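Local structure of superoxide dismutase [Mn/Fe] (Aeropyrum pernix, 3AK2) at residues Lys115-Ala120 and Leu142-Val147. The protein catalyses the dismutation of superoxide to dioxygen and hydrogen peroxide, and is a cambialistic enzyme, able to work with either manganese or iron. Residues are numbered along the deposited sequence; the frame is centred on the assembly and turned at random.
Sequences KALFSA and LRILQV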
loop_
_atom_site.group_PDB
_atom_site.type_symbol
_atom_site.label_atom_id
_atom_site.label_comp_id
_atom_site.label_asym_id
_atom_site.label_seq_id
_atom_site.Cartn_x
_atom_site.Cartn_y
_atom_site.Cartn_z
ATOM N N LYS A 115 -16.571 -12.824 18.354
ATOM C CA LYS A 115 -17.475 -11.980 17.584
ATOM C C LYS A 115 -17.113 -10.506 17.748
ATOM O O LYS A 115 -17.075 -9.754 16.771
ATOM C CB LYS A 115 -18.926 -12.229 18.007
ATOM C CG LYS A 115 -19.936 -11.393 17.249
ATOM C CD LYS A 115 -21.359 -11.751 17.633
ATOM C CE LYS A 115 -22.346 -10.817 16.967
ATOM N NZ LYS A 115 -23.751 -11.154 17.326
ATOM N N ALA A 116 -16.829 -10.100 18.982
ATOM C CA ALA A 116 -16.446 -8.722 19.257
ATOM C C ALA A 116 -15.154 -8.345 18.530
ATOM O O ALA A 116 -15.046 -7.250 17.982
ATOM C CB ALA A 116 -16.307 -8.498 20.760
ATOM N N LEU A 117 -14.183 -9.253 18.517
ATOM C CA LEU A 117 -12.899 -8.973 17.876
ATOM C C LEU A 117 -13.029 -8.936 16.357
ATOM O O LEU A 117 -12.514 -8.024 15.707
ATOM C CB LEU A 117 -11.837 -9.990 18.303
ATOM C CG LEU A 117 -10.429 -9.803 17.723
ATOM C CD1 LEU A 117 -9.864 -8.428 18.058
ATOM C CD2 LEU A 117 -9.489 -10.890 18.209
ATOM N N PHE A 118 -13.720 -9.926 15.804
ATOM C CA PHE A 118 -13.962 -9.976 14.367
ATOM C C PHE A 118 -14.740 -8.743 13.912
ATOM O O PHE A 118 -14.404 -8.138 12.893
ATOM C CB PHE A 118 -14.691 -11.268 13.984
ATOM C CG PHE A 118 -14.796 -11.490 12.497
ATOM C CD1 PHE A 118 -13.848 -12.257 11.827
ATOM C CD2 PHE A 118 -15.845 -10.938 11.770
ATOM C CE1 PHE A 118 -13.947 -12.465 10.451
ATOM C CE2 PHE A 118 -15.947 -11.140 10.402
ATOM C CZ PHE A 118 -14.998 -11.905 9.742
ATOM N N SER A 119 -15.767 -8.363 14.670
ATOM C CA SER A 119 -16.548 -7.173 14.344
ATOM C C SER A 119 -15.696 -5.912 14.370
ATOM O O SER A 119 -15.833 -5.059 13.496
ATOM C CB SER A 119 -17.740 -7.016 15.287
ATOM O OG SER A 119 -18.678 -8.052 15.065
ATOM N N ALA A 120 -14.812 -5.804 15.359
ATOM C CA ALA A 120 -13.914 -4.653 15.456
ATOM C C ALA A 120 -12.947 -4.622 14.277
ATOM O O ALA A 120 -12.708 -3.564 13.690
ATOM C CB ALA A 120 -13.152 -4.669 16.773
ATOM N N LEU A 142 -6.700 -20.759 14.323
ATOM C CA LEU A 142 -7.364 -19.610 13.723
ATOM C C LEU A 142 -6.601 -18.317 13.974
ATOM O O LEU A 142 -5.942 -18.154 15.006
ATOM C CB LEU A 142 -8.789 -19.470 14.268
ATOM C CG LEU A 142 -9.730 -20.653 14.039
ATOM C CD1 LEU A 142 -11.057 -20.420 14.731
ATOM C CD2 LEU A 142 -9.947 -20.910 12.558
ATOM N N ARG A 143 -6.689 -17.409 13.004
ATOM C CA ARG A 143 -6.145 -16.063 13.123
ATOM C C ARG A 143 -7.147 -15.098 12.504
ATOM O O ARG A 143 -7.805 -15.430 11.520
ATOM C CB ARG A 143 -4.814 -15.948 12.368
ATOM C CG ARG A 143 -3.667 -16.833 12.870
ATOM C CD ARG A 143 -3.093 -16.306 14.178
ATOM N NE ARG A 143 -1.956 -17.088 14.662
ATOM C CZ ARG A 143 -2.040 -18.070 15.556
ATOM N NH1 ARG A 143 -0.944 -18.709 15.940
ATOM N NH2 ARG A 143 -3.213 -18.416 16.070
ATOM N N ILE A 144 -7.267 -13.908 13.081
ATOM C CA ILE A 144 -8.072 -12.845 12.480
ATOM C C ILE A 144 -7.143 -11.771 11.932
ATOM O O ILE A 144 -6.146 -11.416 12.568
ATOM C CB ILE A 144 -9.094 -12.231 13.484
ATOM C CG1 ILE A 144 -10.093 -13.298 13.945
ATOM C CG2 ILE A 144 -9.838 -11.031 12.866
ATOM C CD1 ILE A 144 -10.986 -12.870 15.106
ATOM N N LEU A 145 -7.463 -11.271 10.741
ATOM C CA LEU A 145 -6.745 -10.123 10.182
ATOM C C LEU A 145 -7.655 -9.276 9.295
ATOM O O LEU A 145 -8.792 -9.666 8.994
ATOM C CB LEU A 145 -5.483 -10.562 9.415
ATOM C CG LEU A 145 -5.628 -11.223 8.038
ATOM C CD1 LEU A 145 -4.332 -11.101 7.251
ATOM C CD2 LEU A 145 -6.074 -12.680 8.120
ATOM N N GLN A 146 -7.151 -8.107 8.901
ATOM C CA GLN A 146 -7.797 -7.270 7.899
ATOM C C GLN A 146 -7.076 -7.388 6.570
ATOM O O GLN A 146 -5.856 -7.628 6.519
ATOM C CB GLN A 146 -7.740 -5.802 8.294
ATOM C CG GLN A 146 -8.480 -5.443 9.556
ATOM C CD GLN A 146 -8.259 -4.000 9.948
ATOM O OE1 GLN A 146 -7.249 -3.393 9.591
ATOM N NE2 GLN A 146 -9.204 -3.440 10.696
ATOM N N VAL A 147 -7.830 -7.178 5.500
ATOM C CA VAL A 147 -7.254 -7.003 4.175
ATOM C C VAL A 147 -7.769 -5.675 3.626
ATOM O O VAL A 147 -8.967 -5.392 3.715
ATOM C CB VAL A 147 -7.626 -8.181 3.239
ATOM C CG1 VAL A 147 -7.182 -7.913 1.806
ATOM C CG2 VAL A 147 -7.030 -9.492 3.754
#
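Ile-144 pushes its CD1 methyl against the helix at the step between Leu-117 and Phe-118, overlapping the side chain of the first and the root of the second. Ile-144 CD1 lies 4.0 Å from Leu-117 CD2 and 4.1 Å from Leu-117 CG, so the leucine branch point and one methyl share the touch, the two side chains running at a slant to each other. Ile-144 CD1 also comes within 4.2 Å of Phe-118 CB. Ile-144 CG1 lies beside the backbone N (chi1 -62°), anti to the carbonyl carbon, and CD1 continues the chain nearly fully extended (chi2 170°), which carries the methyl out to the helix. CG2 approaches the Phe-118 ring obliquely. That ring also meets Trp-187, with the planes at about 70°, and packs on Leu-133 of the middle strand 129-136 and Ile-164 of strand 159-165. Behind the contact, Ser-119 OG reaches back one turn to Lys-115 O (2.9 Å), from above the carbonyl plane on the face opposite Ser-119 N; Trp-187 NE1 is hydrogen-bonded to the same hydroxyl. Through the Ile-144 contact helix 111-123 packs on strand 141-148, an outermost strand of the sheet within this chain, in the C-terminal alpha/beta domain of Fe/Mn superoxide dismutases. The second subunit adds Leu-54 over Leu-117 and Met-66 over Ile-144. With the manganese about 14 Å from the Phe-118 side chain, this is buried packing outside the metal's first shell: residues 115-120 and 142-147 meet through hydrocarbon alone, and the bond from Gln-146 NE2 to Ala-121 O supplies a polar tie one residue further along the helix.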